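Local coordinates for pyruvate kinase (Pseudomonas aeruginosa, PDB 6QXL), which probably catalyses the last step of glycolysis, the magnesium- and potassium-dependent transfer of phosphate from phosphoenolpyruvate to ADP, giving pyruvate and ATP, at residues P113-K117 against V139-L144; D123-D128 against K158-R163; I76-A80 against R100-T104; R131-V135 against R147-P153. All blocks are in the same frame, centred on the assembly; numbering follows the deposited sequence.

Interaction 1 (P113-K117 against V139-L144); sequences PDLVK and VAADEL
V116 carries this contact almost alone, pushing its two methyls from the short helix 113-118 into the turn that joins strands 132-139 and 143-148. The CG1 methyl stands anti to the backbone N (chi1 171°) and meets carbonyl oxygens rather than carbon: V116 CG1 lies 3.3 Å from A140 O and 3.7 Å from A141 O. Its sister branch faces the start of the following strand, with V116 CG2 4.0 Å from E143 N. Two aliphatic side chains flank the methyls: L144 CG lies 4.2 Å from V116 CG2, and V139 CG1 lies 4.5 Å from V116 CG1. No direct hydrogen bond joins helix and turn; a water 3.2 Å from V116 O may bridge to A140 O, but only by a weak bond. The turn is the tip of a beta hairpin in the small beta domain that pyruvate kinases insert into their TIM barrel, and within it A140 N donates to E143 O at 3.1 Å. The side chains of A140, A141, D142 and E143 leave their CA atoms on the side away from the helix, so between V139 and L144 the helix meets mainly backbone. Farther out, D142 is tied to S97 and to T96, while E143 forms salt bridges with R145 and R93, fixing the turn against strand 91-95 and the loop after it. On the helix side, L115 packs on I110 and L167.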
loop_
_atom_site.group_PDB
_atom_site.type_symbol
_atom_site.label_atom_id
_atom_site.label_comp_id
_atom_site.label_asym_id
_atom_site.label_seq_id
_atom_site.Cartn_x
_atom_site.Cartn_y
_atom_site.Cartn_z
ATOM N N PRO A 113 0.133 -27.597 48.088
ATOM C CA PRO A 113 0.296 -26.607 49.141
ATOM C C PRO A 113 0.505 -25.176 48.648
ATOM O O PRO A 113 -0.110 -24.263 49.242
ATOM C CB PRO A 113 1.559 -27.078 49.864
ATOM C CG PRO A 113 1.640 -28.513 49.592
ATOM C CD PRO A 113 1.089 -28.705 48.230
ATOM N N ASP A 114 1.313 -24.983 47.591
ATOM C CA ASP A 114 1.480 -23.632 47.063
ATOM C C ASP A 114 0.226 -22.894 46.478
ATOM O O ASP A 114 0.191 -21.694 46.610
ATOM C CB ASP A 114 2.490 -23.522 45.956
ATOM C CG ASP A 114 3.910 -24.018 46.340
ATOM O OD1 ASP A 114 4.362 -23.662 47.434
ATOM O OD2 ASP A 114 4.527 -24.728 45.530
ATOM N N LEU A 115 -0.858 -23.640 46.302
ATOM C CA LEU A 115 -2.135 -22.984 45.962
ATOM C C LEU A 115 -2.536 -21.948 47.039
ATOM O O LEU A 115 -2.891 -20.806 46.734
ATOM C CB LEU A 115 -3.255 -23.977 45.830
ATOM C CG LEU A 115 -4.597 -23.356 45.401
ATOM C CD1 LEU A 115 -4.575 -22.724 43.998
ATOM C CD2 LEU A 115 -5.711 -24.394 45.356
ATOM N N VAL A 116 -2.467 -22.356 48.271
ATOM C CA VAL A 116 -2.874 -21.523 49.385
ATOM C C VAL A 116 -1.872 -20.403 49.656
ATOM O O VAL A 116 -2.266 -19.316 50.111
ATOM C CB VAL A 116 -3.070 -22.380 50.669
ATOM C CG1 VAL A 116 -3.279 -21.556 51.931
ATOM C CG2 VAL A 116 -4.188 -23.379 50.522
ATOM N N LYS A 117 -0.611 -20.656 49.340
ATOM C CA LYS A 117 0.436 -19.665 49.530
ATOM C C LYS A 117 0.359 -18.542 48.509
ATOM O O LYS A 117 0.532 -17.376 48.844
ATOM C CB LYS A 117 1.825 -20.335 49.464
ATOM C CG LYS A 117 2.049 -21.204 50.740
ATOM C CD LYS A 117 3.441 -21.742 50.970
ATOM C CE LYS A 117 3.367 -23.048 51.779
ATOM N NZ LYS A 117 4.666 -23.517 52.328
ATOM N N VAL A 139 -7.840 -16.202 54.133
ATOM C CA VAL A 139 -6.713 -17.081 53.928
ATOM C C VAL A 139 -6.180 -17.487 55.300
ATOM O O VAL A 139 -6.009 -16.639 56.171
ATOM C CB VAL A 139 -5.595 -16.383 53.120
ATOM C CG1 VAL A 139 -4.432 -17.316 52.882
ATOM C CG2 VAL A 139 -6.114 -15.954 51.806
ATOM N N ALA A 140 -5.905 -18.771 55.457
ATOM C CA ALA A 140 -5.211 -19.320 56.615
ATOM C C ALA A 140 -4.014 -20.102 56.101
ATOM O O ALA A 140 -3.809 -20.227 54.920
ATOM C CB ALA A 140 -6.148 -20.228 57.429
ATOM N N ALA A 141 -3.200 -20.636 57.007
ATOM C CA ALA A 141 -1.982 -21.333 56.586
ATOM C C ALA A 141 -2.267 -22.569 55.722
ATOM O O ALA A 141 -1.478 -22.945 54.890
ATOM C CB ALA A 141 -1.159 -21.736 57.796
ATOM N N ASP A 142 -3.416 -23.212 55.925
ATOM C CA ASP A 142 -3.736 -24.473 55.309
ATOM C C ASP A 142 -5.010 -24.467 54.430
ATOM O O ASP A 142 -5.410 -25.535 53.972
ATOM C CB ASP A 142 -3.857 -25.527 56.390
ATOM C CG ASP A 142 -5.082 -25.319 57.303
ATOM O OD1 ASP A 142 -5.509 -24.161 57.506
ATOM O OD2 ASP A 142 -5.654 -26.330 57.802
ATOM N N GLU A 143 -5.657 -23.316 54.224
ATOM C CA GLU A 143 -6.888 -23.328 53.490
ATOM C C GLU A 143 -7.282 -21.981 52.953
ATOM O O GLU A 143 -6.847 -20.935 53.480
ATOM C CB GLU A 143 -8.070 -23.889 54.329
ATOM C CG GLU A 143 -8.506 -23.129 55.514
ATOM C CD GLU A 143 -9.596 -23.833 56.314
ATOM O OE1 GLU A 143 -10.447 -23.147 56.979
ATOM O OE2 GLU A 143 -9.713 -25.049 56.288
ATOM N N LEU A 144 -8.126 -22.003 51.916
ATOM C CA LEU A 144 -8.735 -20.806 51.376
ATOM C C LEU A 144 -10.238 -20.898 51.642
ATOM O O LEU A 144 -10.872 -21.924 51.349
ATOM C CB LEU A 144 -8.502 -20.695 49.891
ATOM C CG LEU A 144 -7.060 -20.520 49.401
ATOM C CD1 LEU A 144 -7.048 -20.432 47.873
ATOM C CD2 LEU A 144 -6.361 -19.251 49.909
HETATM O O HOH W 1 -1.168 -19.111 53.156
#

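Interaction 2 (D123-D128 against K158-R163); sequences DELLLD and KGINRR
D123 OD2 takes a hydrogen bond of 2.6 Å from R162 NH1 and a second one from G120 N, so one carboxylate oxygen is gripped by a charged side chain and by backbone. The acid lies close to the guanidinium plane, yet the arginine comes from above the carboxylate, the two planes standing 78° apart. This salt bridge sits at one end of an antiparallel strand pair, 124-127 with 159-162, in the mixed sheet of the small beta domain. L126 and N161 form the hydrogen-bonded pair in the middle, L126 N to N161 O at 2.8 Å and N161 N to L126 O at 2.9 Å; R163 N to E124 O and D128 N to G159 O extend the ladder on either side. On one face L127 CG meets I160 CG1 at 4.0 Å, and L125 crosses the tip of the same isoleucine; F94 touches all three. On the other face N161 ND2 is hydrogen-bonded to E254 OE1, and the N161 side chain lies about 8 Å from the bound magnesium. R163 leaves its backbone with CG anti to N (chi1 -179°) and bends at chi3, which brings its guanidinium over L126 and beside E124, in a salt bridge whose hydrogen bond is weak and bent (123°). The methyl L126 CD1 lies under the centre of that guanidinium, 3.9 Å from R163 CZ.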
loop_
_atom_site.group_PDB
_atom_site.type_symbol
_atom_site.label_atom_id
_atom_site.label_comp_id
_atom_site.label_asym_id
_atom_site.label_seq_id
_atom_site.Cartn_x
_atom_site.Cartn_y
_atom_site.Cartn_z
ATOM N N ASP A 123 -8.821 -12.705 45.367
ATOM C CA ASP A 123 -8.552 -13.532 44.180
ATOM C C ASP A 123 -9.810 -14.287 43.744
ATOM O O ASP A 123 -10.587 -14.732 44.603
ATOM C CB ASP A 123 -7.430 -14.525 44.446
ATOM C CG ASP A 123 -6.046 -13.847 44.586
ATOM O OD1 ASP A 123 -5.944 -12.604 44.507
ATOM O OD2 ASP A 123 -5.030 -14.534 44.834
ATOM N N GLU A 124 -10.046 -14.389 42.446
ATOM C CA GLU A 124 -11.139 -15.195 41.916
ATOM C C GLU A 124 -10.588 -16.510 41.402
ATOM O O GLU A 124 -9.609 -16.515 40.670
ATOM C CB GLU A 124 -11.914 -14.461 40.792
ATOM C CG GLU A 124 -12.502 -13.137 41.265
ATOM C CD GLU A 124 -13.569 -12.492 40.430
ATOM O OE1 GLU A 124 -13.824 -11.298 40.674
ATOM O OE2 GLU A 124 -14.142 -13.119 39.513
ATOM N N LEU A 125 -11.213 -17.614 41.803
ATOM C CA LEU A 125 -10.793 -18.952 41.401
ATOM C C LEU A 125 -11.840 -19.529 40.470
ATOM O O LEU A 125 -13.034 -19.385 40.705
ATOM C CB LEU A 125 -10.636 -19.850 42.619
ATOM C CG LEU A 125 -9.615 -19.398 43.661
ATOM C CD1 LEU A 125 -9.824 -20.280 44.947
ATOM C CD2 LEU A 125 -8.202 -19.388 43.068
ATOM N N LEU A 126 -11.385 -20.178 39.408
ATOM C CA LEU A 126 -12.251 -20.749 38.396
ATOM C C LEU A 126 -12.043 -22.256 38.358
ATOM O O LEU A 126 -10.920 -22.736 38.253
ATOM C CB LEU A 126 -11.943 -20.131 37.044
ATOM C CG LEU A 126 -12.509 -18.707 36.834
ATOM C CD1 LEU A 126 -11.691 -17.587 37.422
ATOM C CD2 LEU A 126 -12.718 -18.342 35.418
ATOM N N LEU A 127 -13.141 -22.983 38.484
ATOM C CA LEU A 127 -13.113 -24.437 38.531
ATOM C C LEU A 127 -13.878 -25.005 37.344
ATOM O O LEU A 127 -14.841 -24.386 36.869
ATOM C CB LEU A 127 -13.740 -24.962 39.814
ATOM C CG LEU A 127 -12.936 -24.660 41.083
ATOM C CD1 LEU A 127 -13.527 -23.460 41.776
ATOM C CD2 LEU A 127 -12.816 -25.904 41.996
ATOM N N ASP A 128 -13.444 -26.186 36.878
ATOM C CA ASP A 128 -14.073 -26.858 35.751
ATOM C C ASP A 128 -14.132 -25.935 34.522
ATOM O O ASP A 128 -15.204 -25.660 33.970
ATOM C CB ASP A 128 -15.487 -27.363 36.114
ATOM C CG ASP A 128 -16.007 -28.392 35.111
ATOM O OD1 ASP A 128 -15.291 -28.725 34.130
ATOM O OD2 ASP A 128 -17.130 -28.867 35.296
ATOM N N LYS A 158 -11.681 -32.071 39.602
ATOM C CA LYS A 158 -11.868 -30.963 38.699
ATOM C C LYS A 158 -10.742 -29.946 38.819
ATOM O O LYS A 158 -10.154 -29.761 39.881
ATOM C CB LYS A 158 -13.210 -30.291 38.915
ATOM C CG LYS A 158 -14.406 -31.083 38.439
ATOM C CD LYS A 158 -14.455 -31.116 36.926
ATOM C CE LYS A 158 -15.481 -32.106 36.394
ATOM N NZ LYS A 158 -15.019 -32.871 35.179
ATOM N N GLY A 159 -10.444 -29.308 37.690
ATOM C CA GLY A 159 -9.352 -28.345 37.626
ATOM C C GLY A 159 -9.731 -27.040 38.294
ATOM O O GLY A 159 -10.905 -26.674 38.421
ATOM N N ILE A 160 -8.706 -26.374 38.794
ATOM C CA ILE A 160 -8.855 -25.051 39.388
ATOM C C ILE A 160 -7.715 -24.166 38.891
ATOM O O ILE A 160 -6.587 -24.609 38.732
ATOM C CB ILE A 160 -8.890 -25.147 40.941
ATOM C CG1 ILE A 160 -9.091 -23.781 41.572
ATOM C CG2 ILE A 160 -7.641 -25.770 41.486
ATOM C CD1 ILE A 160 -9.418 -23.841 43.045
ATOM N N ASN A 161 -8.024 -22.907 38.637
ATOM C CA ASN A 161 -7.010 -21.906 38.330
ATOM C C ASN A 161 -7.433 -20.570 38.880
ATOM O O ASN A 161 -8.560 -20.378 39.238
ATOM C CB ASN A 161 -6.713 -21.808 36.828
ATOM C CG ASN A 161 -5.304 -21.224 36.528
ATOM O OD1 ASN A 161 -4.612 -20.660 37.377
ATOM N ND2 ASN A 161 -4.865 -21.415 35.296
ATOM N N ARG A 162 -6.512 -19.629 38.942
ATOM C CA ARG A 162 -6.751 -18.290 39.346
ATOM C C ARG A 162 -6.904 -17.357 38.141
ATOM O O ARG A 162 -6.074 -17.353 37.243
ATOM C CB ARG A 162 -5.630 -17.831 40.224
ATOM C CG ARG A 162 -5.906 -16.483 40.907
ATOM C CD ARG A 162 -5.024 -16.004 41.916
ATOM N NE ARG A 162 -3.698 -15.762 41.396
ATOM C CZ ARG A 162 -2.698 -15.321 42.088
ATOM N NH1 ARG A 162 -2.845 -14.886 43.384
ATOM N NH2 ARG A 162 -1.473 -15.299 41.524
ATOM N N ARG A 163 -7.945 -16.508 38.211
ATOM C CA ARG A 163 -8.145 -15.490 37.224
ATOM C C ARG A 163 -6.891 -14.560 37.310
ATOM O O ARG A 163 -6.569 -14.027 38.330
ATOM C CB ARG A 163 -9.396 -14.689 37.510
ATOM C CG ARG A 163 -9.729 -13.582 36.519
ATOM C CD ARG A 163 -11.181 -13.226 36.710
ATOM N NE ARG A 163 -12.000 -13.985 35.767
ATOM C CZ ARG A 163 -13.296 -14.347 35.946
ATOM N NH1 ARG A 163 -13.986 -13.893 36.970
ATOM N NH2 ARG A 163 -13.897 -15.053 35.019
HETATM O O HOH W 2 -7.834 -12.894 40.721
#

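Interaction 3 (I76-A80 against R100-T104); sequences IAKFA and RDAGT
G103, K78 and R100 bury much of the surface where two loops of the small beta domain meet, one following strand 74-75 and the other following strand 91-95. Neither loop is a regular strand here, although F79 and G103 make a single backbone bridge, their CA atoms only 3.7 Å apart. G103 lies close against the backbone of 78-80 and, with no side chain of its own, lets the two backbones come this near. Its two peptide polar atoms are both used. G103 O accepts from A80 N at 2.9 Å in a nearly straight bond (172°), whereas G103 N reaches K78 O in a weak one.

K78 is held by its backbone as well, K78 N donating to R100 O at 2.9 Å, nearly along the C=O axis. Its extended side chain runs alongside D101, pointing the same way, and touches it through methylene rather than charge: K78 CD is 3.7 Å from D101 OD1, while NZ stays beyond salt-bridge range. R100 adds its aliphatic part, with CD 4.0 Å from A77 CB; bends at chi2 and chi3 bring the guanidinium back to T96 O, to which R100 NH2 donates. F79 N is anchored by D156 OD1, and the F79 ring rests on V108 of strand 107-109. The ring turns its edge to the second loop, where F79 CE2 meets T104 O near the ring plane at 3.3 Å.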
loop_
_atom_site.group_PDB
_atom_site.type_symbol
_atom_site.label_atom_id
_atom_site.label_comp_id
_atom_site.label_asym_id
_atom_site.label_seq_id
_atom_site.Cartn_x
_atom_site.Cartn_y
_atom_site.Cartn_z
ATOM N N ILE A 76 -8.590 -30.286 42.397
ATOM C CA ILE A 76 -9.114 -30.640 43.702
ATOM C C ILE A 76 -9.078 -32.153 43.930
ATOM O O ILE A 76 -8.854 -32.921 43.015
ATOM C CB ILE A 76 -10.507 -30.055 43.938
ATOM C CG1 ILE A 76 -11.547 -30.750 43.071
ATOM C CG2 ILE A 76 -10.505 -28.532 43.701
ATOM C CD1 ILE A 76 -12.900 -30.027 43.025
ATOM N N ALA A 77 -9.288 -32.541 45.163
ATOM C CA ALA A 77 -9.337 -33.956 45.569
ATOM C C ALA A 77 -10.739 -34.578 45.339
ATOM O O ALA A 77 -11.552 -34.018 44.614
ATOM C CB ALA A 77 -8.875 -34.097 47.014
ATOM N N LYS A 78 -11.021 -35.715 45.955
ATOM C CA LYS A 78 -12.320 -36.374 45.799
ATOM C C LYS A 78 -13.343 -35.915 46.834
ATOM O O LYS A 78 -13.000 -35.400 47.896
ATOM C CB LYS A 78 -12.161 -37.907 45.855
ATOM C CG LYS A 78 -11.175 -38.459 44.878
ATOM C CD LYS A 78 -11.054 -39.944 44.997
ATOM C CE LYS A 78 -10.327 -40.516 43.845
ATOM N NZ LYS A 78 -9.875 -41.915 44.107
ATOM N N PHE A 79 -14.595 -36.229 46.551
ATOM C CA PHE A 79 -15.742 -35.962 47.402
ATOM C C PHE A 79 -16.284 -37.282 47.914
ATOM O O PHE A 79 -16.036 -38.297 47.327
ATOM C CB PHE A 79 -16.830 -35.285 46.636
ATOM C CG PHE A 79 -16.595 -33.847 46.375
ATOM C CD1 PHE A 79 -15.953 -33.441 45.242
ATOM C CD2 PHE A 79 -17.069 -32.908 47.225
ATOM C CE1 PHE A 79 -15.762 -32.125 44.984
ATOM C CE2 PHE A 79 -16.889 -31.583 46.968
ATOM C CZ PHE A 79 -16.231 -31.189 45.850
ATOM N N ALA A 80 -16.966 -37.278 49.049
ATOM C CA ALA A 80 -17.506 -38.504 49.640
ATOM C C ALA A 80 -18.564 -39.197 48.816
ATOM O O ALA A 80 -18.561 -40.385 48.661
ATOM C CB ALA A 80 -18.031 -38.224 51.017
ATOM N N ARG A 100 -8.398 -36.370 51.440
ATOM C CA ARG A 100 -8.539 -36.448 50.003
ATOM C C ARG A 100 -9.785 -37.192 49.517
ATOM O O ARG A 100 -10.308 -36.902 48.447
ATOM C CB ARG A 100 -7.331 -37.063 49.297
ATOM C CG ARG A 100 -5.999 -36.507 49.791
ATOM C CD ARG A 100 -5.658 -35.206 49.041
ATOM N NE ARG A 100 -5.741 -34.042 49.944
ATOM C CZ ARG A 100 -4.776 -33.513 50.636
ATOM N NH1 ARG A 100 -3.534 -33.904 50.515
ATOM N NH2 ARG A 100 -5.090 -32.532 51.469
ATOM N N ASP A 101 -10.308 -38.098 50.369
ATOM C CA ASP A 101 -11.481 -38.858 49.976
ATOM C C ASP A 101 -12.781 -38.318 50.566
ATOM O O ASP A 101 -13.823 -38.782 50.145
ATOM C CB ASP A 101 -11.301 -40.287 50.445
ATOM C CG ASP A 101 -10.262 -41.020 49.673
ATOM O OD1 ASP A 101 -10.205 -40.828 48.446
ATOM O OD2 ASP A 101 -9.606 -41.965 50.222
ATOM N N ALA A 102 -12.715 -37.340 51.508
ATOM C CA ALA A 102 -13.853 -36.963 52.296
ATOM C C ALA A 102 -14.467 -35.611 51.984
ATOM O O ALA A 102 -14.941 -34.925 52.896
ATOM C CB ALA A 102 -13.442 -37.014 53.754
ATOM N N GLY A 103 -14.478 -35.227 50.704
ATOM C CA GLY A 103 -14.992 -33.918 50.345
ATOM C C GLY A 103 -16.475 -33.827 50.677
ATOM O O GLY A 103 -17.207 -34.814 50.592
ATOM N N THR A 104 -16.904 -32.662 51.128
ATOM C CA THR A 104 -18.287 -32.460 51.501
ATOM C C THR A 104 -18.833 -31.259 50.774
ATOM O O THR A 104 -18.172 -30.674 49.924
ATOM C CB THR A 104 -18.398 -32.213 53.023
ATOM O OG1 THR A 104 -17.940 -30.881 53.318
ATOM C CG2 THR A 104 -17.588 -33.256 53.790
#

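Interaction 4 (R131-V135 against R147-P153); sequences RVVMV and RVLIGGP
The R147 guanidinium has V135 on one face: the methyl V135 CG1 stands 3.6 Å above its plane, offset toward the rim, and the two side chains run alongside each other. A bend at chi3 (69°) brings the flat group over the methyl, and at its polar end R147 NH1 makes a salt bridge with E137. V135 CG1 also touches L149 CD2, at 3.9 Å. Strands 132-139 and 143-148 form an antiparallel beta hairpin, regular at V135 and R147, where V135 N donates to R147 O at 2.9 Å and R147 N returns a bond to V135 O. The register then slips by one in a classic beta bulge: L149 and I150 both face V133. V133 O consequently accepts two N-H groups from the same side of its carbonyl plane, L149 N at 2.8 Å and I150 N at 3.1 Å. V133 CG2 packs against I150 CD1 at 3.8 Å, and I150 also touches M293 of the second subunit. On the opposite face of the sheet M134 SD lies 4.2 Å from V148 CG2, and both M134 and V148 touch L86 of strand 83-86. Past the corner, V132 CG2 reaches G152 CA at 3.9 Å.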
loop_
_atom_site.group_PDB
_atom_site.type_symbol
_atom_site.label_atom_id
_atom_site.label_comp_id
_atom_site.label_asym_id
_atom_site.label_seq_id
_atom_site.Cartn_x
_atom_site.Cartn_y
_atom_site.Cartn_z
ATOM N N ARG A 131 -16.589 -22.997 34.755
ATOM C CA ARG A 131 -18.019 -23.266 35.013
ATOM C C ARG A 131 -18.490 -22.769 36.377
ATOM O O ARG A 131 -19.601 -22.296 36.502
ATOM C CB ARG A 131 -18.315 -24.769 34.847
ATOM C CG ARG A 131 -18.555 -25.113 33.403
ATOM C CD ARG A 131 -18.182 -26.549 32.980
ATOM N NE ARG A 131 -18.335 -26.704 31.530
ATOM C CZ ARG A 131 -17.385 -27.102 30.646
ATOM N NH1 ARG A 131 -16.124 -27.362 31.048
ATOM N NH2 ARG A 131 -17.706 -27.118 29.362
ATOM N N VAL A 132 -17.626 -22.924 37.378
ATOM C CA VAL A 132 -17.869 -22.450 38.736
ATOM C C VAL A 132 -16.820 -21.398 39.056
ATOM O O VAL A 132 -15.668 -21.538 38.686
ATOM C CB VAL A 132 -17.785 -23.623 39.732
ATOM C CG1 VAL A 132 -17.803 -23.126 41.177
ATOM C CG2 VAL A 132 -18.956 -24.577 39.506
ATOM N N VAL A 133 -17.236 -20.335 39.730
ATOM C CA VAL A 133 -16.334 -19.239 40.072
ATOM C C VAL A 133 -16.504 -18.887 41.546
ATOM O O VAL A 133 -17.634 -18.789 42.042
ATOM C CB VAL A 133 -16.600 -17.974 39.223
ATOM C CG1 VAL A 133 -15.635 -16.846 39.601
ATOM C CG2 VAL A 133 -16.499 -18.298 37.742
ATOM N N MET A 134 -15.380 -18.691 42.231
ATOM C CA MET A 134 -15.380 -18.314 43.632
ATOM C C MET A 134 -14.421 -17.176 43.882
ATOM O O MET A 134 -13.479 -16.961 43.106
ATOM C CB MET A 134 -14.966 -19.503 44.488
ATOM C CG MET A 134 -15.711 -20.771 44.134
ATOM S SD MET A 134 -15.547 -21.898 45.499
ATOM C CE MET A 134 -16.122 -23.429 44.737
ATOM N N VAL A 135 -14.669 -16.451 44.970
ATOM C CA VAL A 135 -13.765 -15.406 45.419
ATOM C C VAL A 135 -13.237 -15.771 46.814
ATOM O O VAL A 135 -13.989 -16.259 47.657
ATOM C CB VAL A 135 -14.443 -14.019 45.401
ATOM C CG1 VAL A 135 -15.683 -13.991 46.303
ATOM C CG2 VAL A 135 -13.440 -12.922 45.794
ATOM N N ARG A 147 -16.355 -17.608 48.832
ATOM C CA ARG A 147 -17.765 -17.428 48.522
ATOM C C ARG A 147 -17.984 -17.750 47.044
ATOM O O ARG A 147 -17.186 -17.332 46.186
ATOM C CB ARG A 147 -18.179 -15.975 48.804
ATOM C CG ARG A 147 -19.676 -15.765 48.829
ATOM C CD ARG A 147 -20.074 -14.337 49.123
ATOM N NE ARG A 147 -19.753 -13.407 48.042
ATOM C CZ ARG A 147 -18.766 -12.504 48.015
ATOM N NH1 ARG A 147 -17.903 -12.395 49.031
ATOM N NH2 ARG A 147 -18.632 -11.712 46.968
ATOM N N VAL A 148 -19.061 -18.465 46.740
ATOM C CA VAL A 148 -19.377 -18.811 45.361
ATOM C C VAL A 148 -20.000 -17.600 44.656
ATOM O O VAL A 148 -20.971 -17.003 45.133
ATOM C CB VAL A 148 -20.339 -20.017 45.296
ATOM C CG1 VAL A 148 -20.779 -20.303 43.855
ATOM C CG2 VAL A 148 -19.694 -21.243 45.946
ATOM N N LEU A 149 -19.402 -17.223 43.528
ATOM C CA LEU A 149 -19.916 -16.146 42.676
ATOM C C LEU A 149 -20.830 -16.710 41.588
ATOM O O LEU A 149 -21.861 -16.115 41.272
ATOM C CB LEU A 149 -18.777 -15.375 42.032
ATOM C CG LEU A 149 -17.973 -14.505 43.015
ATOM C CD1 LEU A 149 -16.952 -13.666 42.249
ATOM C CD2 LEU A 149 -18.835 -13.631 43.972
ATOM N N ILE A 150 -20.428 -17.833 40.995
ATOM C CA ILE A 150 -21.209 -18.504 39.975
ATOM C C ILE A 150 -21.285 -19.972 40.351
ATOM O O ILE A 150 -20.263 -20.646 40.476
ATOM C CB ILE A 150 -20.576 -18.332 38.580
ATOM C CG1 ILE A 150 -20.748 -16.870 38.118
ATOM C CG2 ILE A 150 -21.190 -19.302 37.565
ATOM C CD1 ILE A 150 -19.698 -16.395 37.135
ATOM N N GLY A 151 -22.511 -20.449 40.521
ATOM C CA GLY A 151 -22.753 -21.793 40.984
ATOM C C GLY A 151 -22.673 -22.822 39.897
ATOM O O GLY A 151 -22.479 -22.511 38.746
ATOM N N GLY A 152 -22.882 -24.070 40.305
ATOM C CA GLY A 152 -22.846 -25.206 39.416
ATOM C C GLY A 152 -22.391 -26.452 40.135
ATOM O O GLY A 152 -22.215 -26.441 41.345
ATOM N N PRO A 153 -22.189 -27.539 39.413
ATOM C CA PRO A 153 -21.699 -28.755 40.034
ATOM C C PRO A 153 -20.190 -28.794 40.195
ATOM O O PRO A 153 -19.474 -28.124 39.466
ATOM C CB PRO A 153 -22.179 -29.852 39.057
ATOM C CG PRO A 153 -22.135 -29.176 37.737
ATOM C CD PRO A 153 -22.523 -27.730 37.982
#

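Overall arrangement
All four contacts belong to the small beta domain carried on the TIM barrel. Interactions 1, 2 and 4 share its mixed sheet. Interactions 2 and 4, centres about 9 Å apart, meet where strands 124-127 and 132-139 pair, through probable backbone hydrogen bonds from L125 N to M134 O and L127 N to V132 O. Interaction 1 lies at the turn of the 132-139/143-148 hairpin, its centre about 14 Å from that of interaction 2, and L144 packs on L125. Interaction 3 closes first along the chain and joins interaction 2 through I76 and K158. Interaction 4 falls within the chain spanned by interaction 2; the segments of interaction 1 alternate with both.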